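PDB 4QMK: type III secretion system effector protein ExoU from Pseudomonas fluorescens, which probably acts as a patatin-like phospholipase toxin, injected by type III secretion and brought to the plasma membrane by a phosphatidylinositol 4,5-bisphosphate-binding domain. Local coordinates for residues A[388-393]-A[411-416]; A[567-572]-A[612-617]. All blocks are in the same frame, centred on the assembly; numbering follows the deposited sequence.

Interaction 1: A[388-393]-A[411-416]; sequences NSDKGD and KQHLQA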
loop_
_atom_site.group_PDB
_atom_site.type_symbol
_atom_site.label_atom_id
_atom_site.label_comp_id
_atom_site.label_asym_id
_atom_site.label_seq_id
_atom_site.Cartn_x
_atom_site.Cartn_y
_atom_site.Cartn_z
ATOM N N ASN A 388 -35.605 -13.019 -25.292
ATOM C CA ASN A 388 -36.722 -13.784 -25.837
ATOM C C ASN A 388 -37.075 -13.442 -27.295
ATOM O O ASN A 388 -37.278 -12.263 -27.639
ATOM C CB ASN A 388 -37.962 -13.550 -24.975
ATOM C CG ASN A 388 -39.150 -14.354 -25.453
ATOM O OD1 ASN A 388 -39.025 -15.531 -25.820
ATOM N ND2 ASN A 388 -40.296 -13.738 -25.466
ATOM N N SER A 389 -37.166 -14.478 -28.136
ATOM C CA SER A 389 -37.507 -14.330 -29.566
ATOM C C SER A 389 -38.005 -15.667 -30.171
ATOM O O SER A 389 -38.074 -16.684 -29.477
ATOM C CB SER A 389 -36.277 -13.830 -30.358
ATOM O OG SER A 389 -35.195 -14.769 -30.317
ATOM N N ASP A 390 -38.331 -15.647 -31.469
ATOM C CA ASP A 390 -38.725 -16.854 -32.224
ATOM C C ASP A 390 -37.692 -17.975 -32.087
ATOM O O ASP A 390 -38.041 -19.135 -31.965
ATOM C CB ASP A 390 -38.879 -16.527 -33.719
ATOM C CG ASP A 390 -37.540 -16.108 -34.385
ATOM O OD1 ASP A 390 -36.734 -15.398 -33.729
ATOM O OD2 ASP A 390 -37.304 -16.496 -35.562
ATOM N N LYS A 391 -36.413 -17.615 -32.097
ATOM C CA LYS A 391 -35.338 -18.604 -31.989
ATOM C C LYS A 391 -35.127 -19.152 -30.568
ATOM O O LYS A 391 -34.205 -19.958 -30.343
ATOM C CB LYS A 391 -34.035 -18.032 -32.568
ATOM C CG LYS A 391 -33.645 -18.583 -33.941
ATOM C CD LYS A 391 -32.889 -19.912 -33.822
ATOM C CE LYS A 391 -31.530 -19.708 -33.146
ATOM N NZ LYS A 391 -30.573 -20.847 -33.211
ATOM N N GLY A 392 -35.972 -18.721 -29.626
ATOM C CA GLY A 392 -35.904 -19.209 -28.254
ATOM C C GLY A 392 -36.121 -18.154 -27.199
ATOM O O GLY A 392 -35.982 -16.955 -27.451
ATOM N N ASP A 393 -36.481 -18.616 -26.008
ATOM C CA ASP A 393 -36.702 -17.766 -24.853
ATOM C C ASP A 393 -35.640 -18.136 -23.831
ATOM O O ASP A 393 -35.769 -19.118 -23.149
ATOM C CB ASP A 393 -38.113 -17.964 -24.226
ATOM C CG ASP A 393 -38.322 -17.094 -22.939
ATOM O OD1 ASP A 393 -37.468 -16.217 -22.713
ATOM O OD2 ASP A 393 -39.292 -17.299 -22.152
ATOM N N LYS A 411 -26.221 -19.778 -28.769
ATOM C CA LYS A 411 -25.309 -18.720 -28.372
ATOM C C LYS A 411 -25.090 -17.722 -29.524
ATOM O O LYS A 411 -25.090 -16.512 -29.326
ATOM C CB LYS A 411 -23.959 -19.312 -27.931
ATOM C CG LYS A 411 -24.058 -20.241 -26.724
ATOM C CD LYS A 411 -22.688 -20.672 -26.202
ATOM C CE LYS A 411 -22.839 -21.769 -25.151
ATOM N NZ LYS A 411 -21.502 -22.244 -24.688
ATOM N N GLN A 412 -24.880 -18.270 -30.713
ATOM C CA GLN A 412 -24.648 -17.507 -31.933
ATOM C C GLN A 412 -25.877 -16.649 -32.209
ATOM O O GLN A 412 -25.765 -15.522 -32.641
ATOM C CB GLN A 412 -24.373 -18.516 -33.095
ATOM C CG GLN A 412 -23.435 -18.060 -34.231
ATOM C CD GLN A 412 -22.800 -19.264 -35.020
ATOM O OE1 GLN A 412 -22.272 -20.237 -34.416
ATOM N NE2 GLN A 412 -22.824 -19.185 -36.364
ATOM N N HIS A 413 -27.055 -17.176 -31.932
ATOM C CA HIS A 413 -28.277 -16.434 -32.181
ATOM C C HIS A 413 -28.495 -15.256 -31.171
ATOM O O HIS A 413 -28.857 -14.130 -31.560
ATOM C CB HIS A 413 -29.509 -17.337 -32.145
ATOM C CG HIS A 413 -30.783 -16.567 -32.371
ATOM N ND1 HIS A 413 -31.182 -16.144 -33.626
ATOM C CD2 HIS A 413 -31.671 -16.025 -31.494
ATOM C CE1 HIS A 413 -32.283 -15.417 -33.518
ATOM N NE2 HIS A 413 -32.603 -15.330 -32.236
ATOM N N LEU A 414 -28.289 -15.549 -29.891
ATOM C CA LEU A 414 -28.489 -14.584 -28.848
ATOM C C LEU A 414 -27.490 -13.453 -29.043
ATOM O O LEU A 414 -27.841 -12.263 -28.977
ATOM C CB LEU A 414 -28.319 -15.238 -27.495
ATOM C CG LEU A 414 -29.012 -14.468 -26.394
ATOM C CD1 LEU A 414 -30.514 -14.631 -26.535
ATOM C CD2 LEU A 414 -28.537 -14.939 -25.028
ATOM N N GLN A 415 -26.268 -13.841 -29.371
ATOM C CA GLN A 415 -25.223 -12.874 -29.646
ATOM C C GLN A 415 -25.591 -11.980 -30.818
ATOM O O GLN A 415 -25.352 -10.780 -30.797
ATOM C CB GLN A 415 -23.906 -13.585 -29.886
ATOM C CG GLN A 415 -23.383 -14.236 -28.605
ATOM C CD GLN A 415 -22.225 -15.149 -28.835
ATOM O OE1 GLN A 415 -21.768 -15.311 -29.959
ATOM N NE2 GLN A 415 -21.712 -15.731 -27.754
ATOM N N ALA A 416 -26.200 -12.556 -31.839
ATOM C CA ALA A 416 -26.628 -11.739 -32.990
ATOM C C ALA A 416 -27.832 -10.814 -32.632
ATOM O O ALA A 416 -27.987 -9.801 -33.234
ATOM C CB ALA A 416 -26.944 -12.635 -34.192
#
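H413 reaches from helix 408-431 to the turn at 389-392, where K391 lies over one face of its ring and S389 meets its edge. The ring is held out from the helix, with CG anti to the backbone N (chi1 179°). S389 OG lies near the ring plane. It forms a hydrogen bond with H413 NE2 at 3.3 Å, with an angle of 148°, and either atom could be the donor.

K391 and H413 pass each other in opposite directions. K391 CB sits above the ring centre in a CH-pi contact. The lysine chain then bends at chi2 and chi3 and runs back across the imidazole toward the helix. K391 CG lies 3.5 Å from H413 CE1. Further along, K391 CE comes 3.3 Å from H413 CB. The chain thus uses its methylenes against the histidine, while K391 NZ makes a long, weak ion pair with E409 on the same helix.

D390 OD1 stands obliquely to the ring, 4.4 Å from H413 NE2. It is not bonded to it. Its charge could favour a proton on the ring, but the nearby K391 NZ could oppose one. On the helix, K411 and Q415 hydrogen-bond to N127, and L414 packs on A80 and F394.

The turn is a type I beta turn. S389 N bonds to G392 O at 2.8 Å, and G392 N returns to S389 O. This is the two-residue loop of a beta hairpin, here joining strands 382-389 and 392-393 at the border of the mixed sheet, with a helix side chain packed on the loop.

Interaction 2: A[567-572]-A[612-617]; sequences RDIGVK and AEFNRV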
loop_
_atom_site.group_PDB
_atom_site.type_symbol
_atom_site.label_atom_id
_atom_site.label_comp_id
_atom_site.label_asym_id
_atom_site.label_seq_id
_atom_site.Cartn_x
_atom_site.Cartn_y
_atom_site.Cartn_z
ATOM N N ARG A 567 -15.095 21.281 -4.839
ATOM C CA ARG A 567 -15.021 19.949 -5.425
ATOM C C ARG A 567 -14.741 18.873 -4.401
ATOM O O ARG A 567 -15.331 17.769 -4.484
ATOM C CB ARG A 567 -13.982 19.890 -6.509
ATOM C CG ARG A 567 -14.510 20.483 -7.792
ATOM C CD ARG A 567 -13.530 20.455 -8.965
ATOM N NE ARG A 567 -13.973 21.460 -9.946
ATOM C CZ ARG A 567 -13.496 21.570 -11.165
ATOM N NH1 ARG A 567 -12.536 20.767 -11.589
ATOM N NH2 ARG A 567 -13.965 22.509 -11.955
ATOM N N ASP A 568 -13.871 19.208 -3.429
ATOM C CA ASP A 568 -13.539 18.293 -2.391
ATOM C C ASP A 568 -14.836 17.898 -1.620
ATOM O O ASP A 568 -15.120 16.746 -1.494
ATOM C CB ASP A 568 -12.477 18.859 -1.469
ATOM C CG ASP A 568 -11.061 18.837 -2.090
ATOM O OD1 ASP A 568 -10.824 18.105 -3.077
ATOM O OD2 ASP A 568 -10.139 19.553 -1.587
ATOM N N ILE A 569 -15.619 18.870 -1.191
ATOM C CA ILE A 569 -16.818 18.629 -0.420
ATOM C C ILE A 569 -17.735 17.807 -1.228
ATOM O O ILE A 569 -18.324 16.864 -0.737
ATOM C CB ILE A 569 -17.546 19.931 -0.071
ATOM C CG1 ILE A 569 -16.672 20.800 0.808
ATOM C CG2 ILE A 569 -18.877 19.665 0.659
ATOM C CD1 ILE A 569 -16.313 20.166 2.140
ATOM N N GLY A 570 -17.836 18.131 -2.495
ATOM C CA GLY A 570 -18.632 17.315 -3.422
ATOM C C GLY A 570 -18.198 15.848 -3.362
ATOM O O GLY A 570 -19.010 14.982 -3.276
ATOM N N VAL A 571 -16.909 15.606 -3.322
ATOM C CA VAL A 571 -16.369 14.272 -3.307
ATOM C C VAL A 571 -16.599 13.623 -1.944
ATOM O O VAL A 571 -16.898 12.424 -1.886
ATOM C CB VAL A 571 -14.877 14.280 -3.688
ATOM C CG1 VAL A 571 -14.151 13.042 -3.228
ATOM C CG2 VAL A 571 -14.751 14.509 -5.176
ATOM N N LYS A 572 -16.491 14.386 -0.859
ATOM C CA LYS A 572 -16.782 13.790 0.434
ATOM C C LYS A 572 -18.238 13.386 0.524
ATOM O O LYS A 572 -18.561 12.409 1.164
ATOM C CB LYS A 572 -16.407 14.680 1.594
ATOM C CG LYS A 572 -14.948 14.576 1.956
ATOM C CD LYS A 572 -14.585 15.426 3.162
ATOM C CE LYS A 572 -13.095 15.324 3.454
ATOM N NZ LYS A 572 -12.250 15.800 2.314
ATOM N N ALA A 612 -19.377 23.710 6.373
ATOM C CA ALA A 612 -20.531 24.038 7.226
ATOM C C ALA A 612 -21.801 23.362 6.725
ATOM O O ALA A 612 -22.577 22.786 7.521
ATOM C CB ALA A 612 -20.737 25.540 7.329
ATOM N N GLU A 613 -22.032 23.450 5.426
ATOM C CA GLU A 613 -23.204 22.822 4.848
ATOM C C GLU A 613 -23.118 21.277 4.969
ATOM O O GLU A 613 -24.081 20.627 5.347
ATOM C CB GLU A 613 -23.362 23.242 3.403
ATOM C CG GLU A 613 -23.604 24.733 3.247
ATOM C CD GLU A 613 -23.299 25.256 1.863
ATOM O OE1 GLU A 613 -23.195 24.459 0.907
ATOM O OE2 GLU A 613 -23.168 26.484 1.742
ATOM N N PHE A 614 -21.968 20.709 4.660
ATOM C CA PHE A 614 -21.755 19.261 4.801
ATOM C C PHE A 614 -22.065 18.831 6.233
ATOM O O PHE A 614 -22.795 17.890 6.448
ATOM C CB PHE A 614 -20.299 18.934 4.461
ATOM C CG PHE A 614 -19.960 17.501 4.554
ATOM C CD1 PHE A 614 -20.189 16.659 3.511
ATOM C CD2 PHE A 614 -19.368 16.998 5.684
ATOM C CE1 PHE A 614 -19.846 15.328 3.593
ATOM C CE2 PHE A 614 -19.031 15.655 5.784
ATOM C CZ PHE A 614 -19.288 14.822 4.740
ATOM N N ASN A 615 -21.510 19.537 7.195
ATOM C CA ASN A 615 -21.703 19.230 8.602
ATOM C C ASN A 615 -23.159 19.442 9.065
ATOM O O ASN A 615 -23.669 18.728 9.925
ATOM C CB ASN A 615 -20.753 20.055 9.457
ATOM C CG ASN A 615 -19.310 19.610 9.354
ATOM O OD1 ASN A 615 -19.002 18.516 8.927
ATOM N ND2 ASN A 615 -18.398 20.486 9.757
ATOM N N ARG A 616 -23.837 20.401 8.481
ATOM C CA ARG A 616 -25.194 20.652 8.879
ATOM C C ARG A 616 -25.924 19.411 8.629
ATOM O O ARG A 616 -26.701 18.973 9.482
ATOM C CB ARG A 616 -25.825 21.790 8.081
ATOM C CG ARG A 616 -27.201 22.207 8.572
ATOM C CD ARG A 616 -27.714 23.493 7.904
ATOM N NE ARG A 616 -29.183 23.571 7.938
ATOM C CZ ARG A 616 -29.906 23.893 9.018
ATOM N NH1 ARG A 616 -29.312 24.177 10.177
ATOM N NH2 ARG A 616 -31.235 23.916 8.945
ATOM N N VAL A 617 -25.692 18.805 7.464
ATOM C CA VAL A 617 -26.462 17.601 7.085
ATOM C C VAL A 617 -26.161 16.451 7.999
ATOM O O VAL A 617 -27.060 15.703 8.331
ATOM C CB VAL A 617 -26.215 17.129 5.643
ATOM C CG1 VAL A 617 -27.071 15.905 5.352
ATOM C CG2 VAL A 617 -26.539 18.217 4.633
#
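This contact is helix-to-helix packing in the C-terminal ExoU toxin domain. Helices 555-585 and 611-624 run roughly the same way where they meet at I569, K572 and F614. The closest CA pair is I569 and F614, 7.2 Å apart. No hydrogen bond crosses between 567-572 and 612-617, so the contact rests on van der Waals packing.

F614 carries most of it. At a chi1 of -179° its ring continues outward from a CB that already points at helix 555-585. I569 approaches near the root of this side chain and K572 farther out, so the phenylalanine spans one turn of helix 555-585. I569 CG2 lies 4.1 Å from F614 CB, and the two side chains cross obliquely. The methyl stands at a slant to the ring, over neither its face nor its edge.

K572 touches the ring through its backbone and the base of its side chain. K572 CB is 4.0 Å from F614 CE1. The ammonium end leads away from the contact, so the lysine offers its apolar base to the ring.

The surroundings close the buried part. I649, from the loop after helix 639-646, touches both I569 and F614. L605 of helix 592-606 also packs on F614. This region is probably the membrane-localization domain of ExoU, but the contact itself is plain interior packing.

N615 OD1 lies in the plane of the F614 ring, at its edge, and accepts a hydrogen bond from the backbone N of I649.

How the interactions relate
The two contacts lie on opposite sides of the chain's centre, with their own centres 49 Å apart and nearest atoms about 38 Å apart. They share no helix or strand. Interaction 1 is a surface contact between a hairpin and a helix. Interaction 2 is largely buried and joins two helices of the C-terminal domain. The chemistry follows the place. At 388-393 and 411-416, a polar bond and a lysine chain hold an imidazole beside charged groups. At 567-572 and 612-617, a phenylalanine meets aliphatic and backbone atoms without any hydrogen bond. Both use one aromatic side chain, pointed out from its helix, as the main piece.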